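Putative methylthioribose-1-phosphate isomerase (Archaeoglobus fulgidus, PDB 1T5O) probably interconverts methylthioribose-1-phosphate and methylthioribulose-1-phosphate, an isomerisation that belongs to methionine biosynthesis. Local coordinates at residues G169-R172 / S173-Q177; V263-P266 / K267-D271; T312-E315 / N316-A319; R235-D239 / A240-K244. One frame throughout, in Å; residues are numbered along the deposited sequence.

Contact 1. Residues G169-R172 / S173-Q177; sequences GVVR and SAVEQ
Val-171 and Val-175 stand one turn apart on helix 167-176, and the carbonyl of the first receives the amide of the second, Val-175 N to Val-171 O, at 3.0 Å. This bond is one of four successive i to i+4 bonds in which the amides of residues 173 to 176 reach the carbonyls of 169 to 172, the normal alpha-helical pattern.

The close packing lies on the buried side. Ser-173 OG comes within 3.1 Å of Gly-169 O. With OG beside its own backbone N (chi1 -65°), the hydroxyl is turned back along the helix; it is hydrogen-bonded to Trp-164 NE1. The Ala-174 methyl is buried too, its CB 3.7 Å from Val-170 O. Arg-172 is likewise buried: its chain runs extended from CG to NE and carries the guanidinium into salt bridges with Glu-201 and Asp-205.

The other side is looser and more open to solvent. Val-175 is partly exposed, and its CG2 makes an ordinary apolar touch with Val-171 CG1 at 4.2 Å. Beyond it, Glu-176 and Gln-177 are exposed, and the last turn closes as Gln-177 N donates to Ser-173 O at 3.2 Å.

The helix belongs to the beta-alpha-beta unit formed with strands 149-152 and 182-186. Ser-173, Ala-174 and Gln-177 rest on Ala-141 at the end of helix 111-141, and Arg-172 reaches Glu-201 on helix 193-204.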
loop_
_atom_site.group_PDB
_atom_site.type_symbol
_atom_site.label_atom_id
_atom_site.label_comp_id
_atom_site.label_asym_id
_atom_site.label_seq_id
_atom_site.Cartn_x
_atom_site.Cartn_y
_atom_site.Cartn_z
ATOM N N GLY A 169 -12.569 -19.647 1.091
ATOM C CA GLY A 169 -13.350 -20.865 1.231
ATOM C C GLY A 169 -12.887 -21.837 0.144
ATOM O O GLY A 169 -12.903 -23.063 0.333
ATOM N N VAL A 170 -12.471 -21.292 -0.998
ATOM C CA VAL A 170 -11.969 -22.117 -2.114
ATOM C C VAL A 170 -10.633 -22.736 -1.708
ATOM O O VAL A 170 -10.327 -23.891 -2.036
ATOM C CB VAL A 170 -11.767 -21.262 -3.388
ATOM C CG1 VAL A 170 -10.967 -22.048 -4.441
ATOM C CG2 VAL A 170 -13.144 -20.849 -3.966
ATOM N N VAL A 171 -9.833 -21.959 -1.002
ATOM C CA VAL A 171 -8.562 -22.440 -0.495
ATOM C C VAL A 171 -8.875 -23.506 0.563
ATOM O O VAL A 171 -8.300 -24.595 0.518
ATOM C CB VAL A 171 -7.724 -21.305 0.144
ATOM C CG1 VAL A 171 -6.516 -21.886 0.865
ATOM C CG2 VAL A 171 -7.231 -20.338 -0.938
ATOM N N ARG A 172 -9.800 -23.235 1.491
ATOM C CA ARG A 172 -10.099 -24.265 2.501
ATOM C C ARG A 172 -10.598 -25.559 1.867
ATOM O O ARG A 172 -10.217 -26.649 2.300
ATOM C CB ARG A 172 -11.119 -23.782 3.547
ATOM C CG ARG A 172 -10.575 -22.678 4.439
ATOM C CD ARG A 172 -11.483 -22.357 5.632
ATOM N NE ARG A 172 -10.790 -21.421 6.513
ATOM C CZ ARG A 172 -10.762 -20.105 6.346
ATOM N NH1 ARG A 172 -11.411 -19.545 5.329
ATOM N NH2 ARG A 172 -10.038 -19.353 7.167
ATOM N N SER A 173 -11.429 -25.477 0.833
ATOM C CA SER A 173 -11.909 -26.714 0.222
ATOM C C SER A 173 -10.779 -27.516 -0.428
ATOM O O SER A 173 -10.776 -28.759 -0.361
ATOM C CB SER A 173 -13.003 -26.430 -0.807
ATOM O OG SER A 173 -14.145 -25.881 -0.161
ATOM N N ALA A 174 -9.816 -26.830 -1.051
ATOM C CA ALA A 174 -8.718 -27.552 -1.671
ATOM C C ALA A 174 -7.807 -28.181 -0.616
ATOM O O ALA A 174 -7.294 -29.291 -0.808
ATOM C CB ALA A 174 -7.912 -26.632 -2.588
ATOM N N VAL A 175 -7.578 -27.470 0.480
ATOM C CA VAL A 175 -6.735 -27.994 1.552
ATOM C C VAL A 175 -7.406 -29.256 2.116
ATOM O O VAL A 175 -6.741 -30.250 2.382
ATOM C CB VAL A 175 -6.528 -26.921 2.661
ATOM C CG1 VAL A 175 -5.915 -27.538 3.932
ATOM C CG2 VAL A 175 -5.599 -25.827 2.131
ATOM N N GLU A 176 -8.729 -29.209 2.269
ATOM C CA GLU A 176 -9.498 -30.339 2.765
ATOM C C GLU A 176 -9.318 -31.568 1.857
ATOM O O GLU A 176 -9.341 -32.708 2.335
ATOM C CB GLU A 176 -10.969 -29.946 2.848
ATOM C CG GLU A 176 -11.883 -31.004 3.413
ATOM C CD GLU A 176 -13.240 -30.441 3.801
ATOM O OE1 GLU A 176 -13.882 -29.769 2.969
ATOM O OE2 GLU A 176 -13.668 -30.672 4.947
ATOM N N GLN A 177 -9.136 -31.348 0.559
ATOM C CA GLN A 177 -8.931 -32.450 -0.375
ATOM C C GLN A 177 -7.513 -33.016 -0.277
ATOM O O GLN A 177 -7.172 -33.952 -0.995
ATOM C CB GLN A 177 -9.153 -31.996 -1.824
ATOM C CG GLN A 177 -10.538 -31.527 -2.135
ATOM C CD GLN A 177 -10.638 -30.994 -3.551
ATOM O OE1 GLN A 177 -9.921 -30.055 -3.934
ATOM N NE2 GLN A 177 -11.522 -31.587 -4.342
#

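Contact 2. Residues V263-P266 / K267-D271; sequences VAAP and KATFD
Thr-269 folds back on Pro-266 through a backbone hydrogen bond, Thr-269 N to Pro-266 O, 2.9 Å long. The N-H points fairly straight at the oxygen (161°), but the donor stands above the carbonyl plane, as the tight 3-10 turn of residues 267-269 requires. The next amide repeats the step, with Phe-270 N donating to Lys-267 O.

Van der Waals contacts line the inside of the bend. Ala-265 CB meets Thr-269 CG2 at 4.0 Å, while the threonine's other branch, OG1, sits 3.6 Å from Pro-266 CD. OG1 lies beside the backbone N (chi1 -65°), which puts CG2 anti to it; CG2 thus faces Ala-265 and OG1 faces Pro-266, just past strand 261-264.

The aromatic contact is made by an edge. Phe-270 turns CD1 to Pro-266 O at 3.4 Å and CE1 to Ala-265 O at 3.8 Å, both oxygens lying in the ring plane. An alanine here is likely to strip these carbonyls of their aromatic edge and open a gap against Ile-236 and Leu-320.

Polarised ring hydrogens facing carbonyl oxygens are consistent with a weakly favourable electrostatic match beside the turn's N-H bonds, close to Asp-234, the predicted proton donor.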
loop_
_atom_site.group_PDB
_atom_site.type_symbol
_atom_site.label_atom_id
_atom_site.label_comp_id
_atom_site.label_asym_id
_atom_site.label_seq_id
_atom_site.Cartn_x
_atom_site.Cartn_y
_atom_site.Cartn_z
ATOM N N VAL A 263 -12.605 -14.742 -9.300
ATOM C CA VAL A 263 -13.415 -13.976 -8.365
ATOM C C VAL A 263 -14.447 -14.963 -7.790
ATOM O O VAL A 263 -15.224 -15.582 -8.526
ATOM C CB VAL A 263 -14.170 -12.799 -9.051
ATOM C CG1 VAL A 263 -15.086 -12.165 -8.036
ATOM C CG2 VAL A 263 -13.167 -11.750 -9.591
ATOM N N ALA A 264 -14.433 -15.131 -6.480
ATOM C CA ALA A 264 -15.369 -16.051 -5.843
ATOM C C ALA A 264 -16.516 -15.229 -5.253
ATOM O O ALA A 264 -16.289 -14.372 -4.399
ATOM C CB ALA A 264 -14.642 -16.847 -4.724
ATOM N N ALA A 265 -17.743 -15.472 -5.709
ATOM C CA ALA A 265 -18.894 -14.728 -5.162
ATOM C C ALA A 265 -20.178 -15.454 -5.444
ATOM O O ALA A 265 -20.346 -15.995 -6.524
ATOM C CB ALA A 265 -18.979 -13.328 -5.762
ATOM N N PRO A 266 -21.122 -15.435 -4.485
ATOM C CA PRO A 266 -22.405 -16.114 -4.677
ATOM C C PRO A 266 -23.319 -15.349 -5.612
ATOM O O PRO A 266 -23.092 -14.180 -5.907
ATOM C CB PRO A 266 -22.975 -16.209 -3.258
ATOM C CG PRO A 266 -22.521 -14.936 -2.644
ATOM C CD PRO A 266 -21.066 -14.781 -3.160
ATOM N N LYS A 267 -24.353 -16.039 -6.092
ATOM C CA LYS A 267 -25.322 -15.455 -7.013
ATOM C C LYS A 267 -25.838 -14.103 -6.530
ATOM O O LYS A 267 -25.980 -13.160 -7.318
ATOM C CB LYS A 267 -26.511 -16.425 -7.208
ATOM C CG LYS A 267 -27.641 -15.886 -8.107
ATOM C CD LYS A 267 -28.681 -16.995 -8.400
ATOM C CE LYS A 267 -29.842 -16.457 -9.212
ATOM N NZ LYS A 267 -30.776 -17.567 -9.570
ATOM N N ALA A 268 -26.094 -13.999 -5.234
ATOM C CA ALA A 268 -26.638 -12.772 -4.654
ATOM C C ALA A 268 -25.735 -11.533 -4.798
ATOM O O ALA A 268 -26.197 -10.407 -4.638
ATOM C CB ALA A 268 -26.988 -12.995 -3.179
ATOM N N THR A 269 -24.464 -11.734 -5.116
ATOM C CA THR A 269 -23.556 -10.597 -5.278
ATOM C C THR A 269 -23.641 -10.010 -6.701
ATOM O O THR A 269 -23.163 -8.897 -6.971
ATOM C CB THR A 269 -22.131 -11.045 -4.919
ATOM O OG1 THR A 269 -22.116 -11.385 -3.527
ATOM C CG2 THR A 269 -21.108 -9.954 -5.156
ATOM N N PHE A 270 -24.269 -10.749 -7.613
ATOM C CA PHE A 270 -24.425 -10.263 -8.968
ATOM C C PHE A 270 -25.568 -9.230 -8.995
ATOM O O PHE A 270 -26.529 -9.364 -8.256
ATOM C CB PHE A 270 -24.742 -11.409 -9.927
ATOM C CG PHE A 270 -23.570 -12.334 -10.170
ATOM C CD1 PHE A 270 -23.076 -13.154 -9.136
ATOM C CD2 PHE A 270 -22.959 -12.374 -11.415
ATOM C CE1 PHE A 270 -21.971 -14.013 -9.358
ATOM C CE2 PHE A 270 -21.866 -13.224 -11.644
ATOM C CZ PHE A 270 -21.374 -14.041 -10.625
ATOM N N ASP A 271 -25.425 -8.205 -9.829
ATOM C CA ASP A 271 -26.419 -7.117 -9.987
ATOM C C ASP A 271 -26.409 -6.983 -11.515
ATOM O O ASP A 271 -25.988 -5.958 -12.054
ATOM C CB ASP A 271 -25.885 -5.837 -9.316
ATOM C CG ASP A 271 -26.952 -4.745 -9.153
ATOM O OD1 ASP A 271 -28.113 -4.908 -9.610
ATOM O OD2 ASP A 271 -26.619 -3.711 -8.552
#

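Contact 3. Residues T312-E315 / N316-A319; sequences TPLE and NVTA
Asn-316 closes a tight turn on Pro-313, and two backbone hydrogen bonds carry it: Asn-316 N to Pro-313 O, 2.9 Å, and Val-317 N to Leu-314 O, 3.0 Å. In both the donor stands well above the carbonyl plane, and the span of three residues is that of a 3-10 turn.

One water adds a polar link at the surface. It donates to Asn-316 OD1 at 2.6 Å and to Glu-315 OE1 at 3.2 Å, spanning two acceptors whose carboxylate and amide planes are turned 74° apart. The other end of the amide, ND2, is hydrogen-bonded to Ser-251 OG on helix 247-256. A leucine in place of Asn-316 would probably leave that serine without its amide partner and the water without one of its two acceptors.

Side-chain packing completes the turn. Pro-313 CG packs on the amide carbon, Asn-316 CG, at 3.9 Å. Leu-314 and Val-317 lie side by side, CD2 to CG2 4.0 Å. In the valine, CG1 is anti to the backbone N (chi1 177°), which sets CG2 beside it, against the leucine; the same CG2 meets Thr-312 CG2 at 4.1 Å.

Pro-313 also packs on Gln-222 of the second subunit. A short 3-10 turn at residues 314-315 begins the connection from strand 309-313 of the small antiparallel sheet to strand 319-322 of the main sheet, in a family of the Rossmann-like clan.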
loop_
_atom_site.group_PDB
_atom_site.type_symbol
_atom_site.label_atom_id
_atom_site.label_comp_id
_atom_site.label_asym_id
_atom_site.label_seq_id
_atom_site.Cartn_x
_atom_site.Cartn_y
_atom_site.Cartn_z
ATOM N N THR A 312 -12.986 -3.975 -11.723
ATOM C CA THR A 312 -12.057 -4.809 -12.475
ATOM C C THR A 312 -12.862 -5.259 -13.709
ATOM O O THR A 312 -13.913 -5.899 -13.561
ATOM C CB THR A 312 -11.625 -6.078 -11.659
ATOM O OG1 THR A 312 -10.792 -5.698 -10.554
ATOM C CG2 THR A 312 -10.872 -7.052 -12.542
ATOM N N PRO A 313 -12.394 -4.925 -14.931
ATOM C CA PRO A 313 -13.139 -5.349 -16.126
ATOM C C PRO A 313 -13.183 -6.877 -16.193
ATOM O O PRO A 313 -12.207 -7.556 -15.828
ATOM C CB PRO A 313 -12.345 -4.725 -17.277
ATOM C CG PRO A 313 -10.917 -4.663 -16.733
ATOM C CD PRO A 313 -11.120 -4.262 -15.291
ATOM N N LEU A 314 -14.301 -7.429 -16.670
ATOM C CA LEU A 314 -14.426 -8.882 -16.738
ATOM C C LEU A 314 -13.410 -9.501 -17.690
ATOM O O LEU A 314 -13.161 -10.704 -17.638
ATOM C CB LEU A 314 -15.855 -9.278 -17.127
ATOM C CG LEU A 314 -16.807 -9.031 -15.952
ATOM C CD1 LEU A 314 -18.242 -9.317 -16.400
ATOM C CD2 LEU A 314 -16.411 -9.914 -14.757
ATOM N N GLU A 315 -12.823 -8.672 -18.554
ATOM C CA GLU A 315 -11.808 -9.147 -19.485
ATOM C C GLU A 315 -10.570 -9.619 -18.696
ATOM O O GLU A 315 -9.755 -10.390 -19.200
ATOM C CB GLU A 315 -11.405 -8.021 -20.459
ATOM C CG GLU A 315 -11.069 -8.521 -21.860
ATOM C CD GLU A 315 -9.578 -8.529 -22.128
ATOM O OE1 GLU A 315 -8.957 -7.450 -21.944
ATOM O OE2 GLU A 315 -9.030 -9.592 -22.525
ATOM N N ASN A 316 -10.417 -9.139 -17.465
ATOM C CA ASN A 316 -9.286 -9.530 -16.615
ATOM C C ASN A 316 -9.673 -10.635 -15.622
ATOM O O ASN A 316 -8.929 -10.916 -14.683
ATOM C CB ASN A 316 -8.776 -8.329 -15.807
ATOM C CG ASN A 316 -8.077 -7.281 -16.663
ATOM O OD1 ASN A 316 -8.135 -7.326 -17.890
ATOM N ND2 ASN A 316 -7.423 -6.308 -16.003
ATOM N N VAL A 317 -10.849 -11.231 -15.803
ATOM C CA VAL A 317 -11.303 -12.302 -14.909
ATOM C C VAL A 317 -11.348 -13.613 -15.701
ATOM O O VAL A 317 -12.077 -13.727 -16.700
ATOM C CB VAL A 317 -12.698 -11.983 -14.349
ATOM C CG1 VAL A 317 -13.200 -13.146 -13.474
ATOM C CG2 VAL A 317 -12.629 -10.660 -13.535
ATOM N N THR A 318 -10.552 -14.582 -15.264
ATOM C CA THR A 318 -10.455 -15.887 -15.927
ATOM C C THR A 318 -11.744 -16.687 -15.753
ATOM O O THR A 318 -12.193 -17.381 -16.672
ATOM C CB THR A 318 -9.266 -16.701 -15.340
ATOM O OG1 THR A 318 -8.080 -15.886 -15.365
ATOM C CG2 THR A 318 -9.028 -17.994 -16.160
ATOM N N ALA A 319 -12.335 -16.597 -14.562
ATOM C CA ALA A 319 -13.585 -17.285 -14.306
ATOM C C ALA A 319 -14.178 -16.786 -13.003
ATOM O O ALA A 319 -13.455 -16.299 -12.128
ATOM C CB ALA A 319 -13.346 -18.834 -14.230
HETATM O O HOH W 1 -6.979 -6.060 -19.900
#

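Contact 4. Residues R235-D239 / A240-K244; sequences RIVRD and AVFNK
Val-237 and Phe-242 meet across a beta hairpin whose strands, 235-237 and 240-244, run antiparallel at 163° and are joined by a type I turn from Val-237 to Ala-240. On the face of Arg-235, Val-237, Ala-240 and Phe-242, large and small side chains complement each other. Val-237 CG2 stands beside the small Ala-240 methyl, CG2 to CB 4.2 Å. Val-237 CG2 also meets the edge of the phenyl ring, 3.8 Å from Phe-242 CE1 and in the ring plane. With CG1 beside the backbone N (chi1 -62°), CG2 falls between N and the carbonyl carbon. Pro-311 of strand 309-313 covers Ala-240 and Phe-242 from the next strand.

The opposite face carries a simpler pair. Ile-236 and Val-241, a non-hydrogen-bonded pair, lie side by side and point the same way, CG1 to CG2 4.2 Å.

Arg-235 and Phe-242 form a hydrogen-bonded pair linked in both directions, with Arg-235 N to Phe-242 O the longer bond at 3.2 Å. Nearer the turn, Val-237 N donates to Ala-240 O at 2.9 Å, whereas the return bond from Ala-240 N is weak. The second strand leads into Asn-243 and Lys-244, predicted to bind substrate. Phe-242 N reaches Arg-235 O in 2.8 Å, nearly along the C=O axis.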
loop_
_atom_site.group_PDB
_atom_site.type_symbol
_atom_site.label_atom_id
_atom_site.label_comp_id
_atom_site.label_asym_id
_atom_site.label_seq_id
_atom_site.Cartn_x
_atom_site.Cartn_y
_atom_site.Cartn_z
ATOM N N ARG A 235 -19.649 -6.576 -5.587
ATOM C CA ARG A 235 -20.753 -6.461 -6.519
ATOM C C ARG A 235 -20.288 -6.755 -7.928
ATOM O O ARG A 235 -19.263 -6.231 -8.371
ATOM C CB ARG A 235 -21.323 -5.052 -6.475
ATOM C CG ARG A 235 -22.749 -5.026 -6.930
ATOM C CD ARG A 235 -22.949 -4.033 -8.007
ATOM N NE ARG A 235 -22.940 -2.648 -7.561
ATOM C CZ ARG A 235 -23.725 -2.130 -6.614
ATOM N NH1 ARG A 235 -24.596 -2.887 -5.956
ATOM N NH2 ARG A 235 -23.704 -0.816 -6.385
ATOM N N ILE A 236 -21.060 -7.559 -8.648
ATOM C CA ILE A 236 -20.685 -7.903 -10.009
ATOM C C ILE A 236 -21.753 -7.446 -10.992
ATOM O O ILE A 236 -22.900 -7.887 -10.919
ATOM C CB ILE A 236 -20.456 -9.417 -10.141
ATOM C CG1 ILE A 236 -19.341 -9.845 -9.149
ATOM C CG2 ILE A 236 -20.086 -9.752 -11.620
ATOM C CD1 ILE A 236 -19.041 -11.333 -9.064
ATOM N N VAL A 237 -21.368 -6.540 -11.893
ATOM C CA VAL A 237 -22.281 -6.010 -12.905
ATOM C C VAL A 237 -21.870 -6.596 -14.256
ATOM O O VAL A 237 -20.878 -7.326 -14.334
ATOM C CB VAL A 237 -22.283 -4.455 -12.908
ATOM C CG1 VAL A 237 -22.790 -3.954 -11.545
ATOM C CG2 VAL A 237 -20.874 -3.900 -13.219
ATOM N N ARG A 238 -22.606 -6.277 -15.319
ATOM C CA ARG A 238 -22.334 -6.894 -16.607
ATOM C C ARG A 238 -20.982 -6.706 -17.233
ATOM O O ARG A 238 -20.581 -7.533 -18.051
ATOM C CB ARG A 238 -23.418 -6.528 -17.626
ATOM C CG ARG A 238 -24.779 -7.066 -17.225
ATOM C CD ARG A 238 -25.681 -7.305 -18.421
ATOM N NE ARG A 238 -25.760 -6.161 -19.308
ATOM C CZ ARG A 238 -26.478 -5.068 -19.079
ATOM N NH1 ARG A 238 -27.199 -4.952 -17.969
ATOM N NH2 ARG A 238 -26.482 -4.093 -19.975
ATOM N N ASP A 239 -20.282 -5.636 -16.882
ATOM C CA ASP A 239 -18.955 -5.413 -17.447
ATOM C C ASP A 239 -17.873 -5.305 -16.395
ATOM O O ASP A 239 -16.736 -4.944 -16.714
ATOM C CB ASP A 239 -18.951 -4.145 -18.299
ATOM C CG ASP A 239 -19.476 -2.910 -17.543
ATOM O OD1 ASP A 239 -19.382 -1.807 -18.103
ATOM O OD2 ASP A 239 -19.994 -3.025 -16.407
ATOM N N ALA A 240 -18.179 -5.604 -15.135
ATOM C CA ALA A 240 -17.116 -5.453 -14.137
ATOM C C ALA A 240 -17.354 -6.029 -12.768
ATOM O O ALA A 240 -18.478 -6.230 -12.354
ATOM C CB ALA A 240 -16.759 -3.958 -13.975
ATOM N N VAL A 241 -16.251 -6.272 -12.068
ATOM C CA VAL A 241 -16.310 -6.759 -10.702
ATOM C C VAL A 241 -15.882 -5.620 -9.779
ATOM O O VAL A 241 -14.765 -5.125 -9.893
ATOM C CB VAL A 241 -15.353 -7.958 -10.481
ATOM C CG1 VAL A 241 -15.326 -8.325 -9.018
ATOM C CG2 VAL A 241 -15.849 -9.186 -11.307
ATOM N N PHE A 242 -16.772 -5.171 -8.893
ATOM C CA PHE A 242 -16.385 -4.152 -7.923
ATOM C C PHE A 242 -15.911 -4.873 -6.645
ATOM O O PHE A 242 -16.609 -5.743 -6.117
ATOM C CB PHE A 242 -17.549 -3.195 -7.587
ATOM C CG PHE A 242 -17.875 -2.206 -8.704
ATOM C CD1 PHE A 242 -18.673 -2.592 -9.785
ATOM C CD2 PHE A 242 -17.348 -0.913 -8.691
ATOM C CE1 PHE A 242 -18.941 -1.711 -10.836
ATOM C CE2 PHE A 242 -17.610 -0.014 -9.750
ATOM C CZ PHE A 242 -18.415 -0.428 -10.828
ATOM N N ASN A 243 -14.709 -4.538 -6.168
ATOM C CA ASN A 243 -14.190 -5.166 -4.946
ATOM C C ASN A 243 -13.307 -4.136 -4.249
ATOM O O ASN A 243 -13.102 -3.059 -4.795
ATOM C CB ASN A 243 -13.402 -6.439 -5.308
ATOM C CG ASN A 243 -13.144 -7.303 -4.108
ATOM O OD1 ASN A 243 -14.065 -7.602 -3.344
ATOM N ND2 ASN A 243 -11.886 -7.706 -3.914
ATOM N N LYS A 244 -12.809 -4.445 -3.046
ATOM C CA LYS A 244 -11.954 -3.518 -2.285
ATOM C C LYS A 244 -10.916 -2.823 -3.181
ATOM O O LYS A 244 -10.238 -3.504 -3.963
ATOM C CB LYS A 244 -11.223 -4.279 -1.160
ATOM C CG LYS A 244 -10.271 -3.401 -0.344
ATOM C CD LYS A 244 -11.023 -2.244 0.320
ATOM C CE LYS A 244 -12.163 -2.768 1.202
ATOM N NZ LYS A 244 -12.964 -1.707 1.904
#

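Contacts 2 and 4 lie close to the predicted active site, with contact 3 adjoining contact 4, whereas contact 1 lies apart on a helix of the main sheet's beta-alpha-beta layer. Contacts 3 and 4 share the three-stranded sheet, where Thr-312 N reaches Val-241 O at 2.8 Å, and Leu-314 CD2 packs on Val-241 CG2. Contact 2 pairs with strand 235-237, the outer strand of the hairpin, through backbone atoms, Asp-271 N to Ile-236 O at 2.8 Å, and meets contact 3 where Val-263 packs on Val-317. Contacts 1, 3 and 4 are mostly buried, contact 2 only partly. Alpha-helical bonds build contact 1, strand pairing contact 4, and short 3-10 turns the two connections.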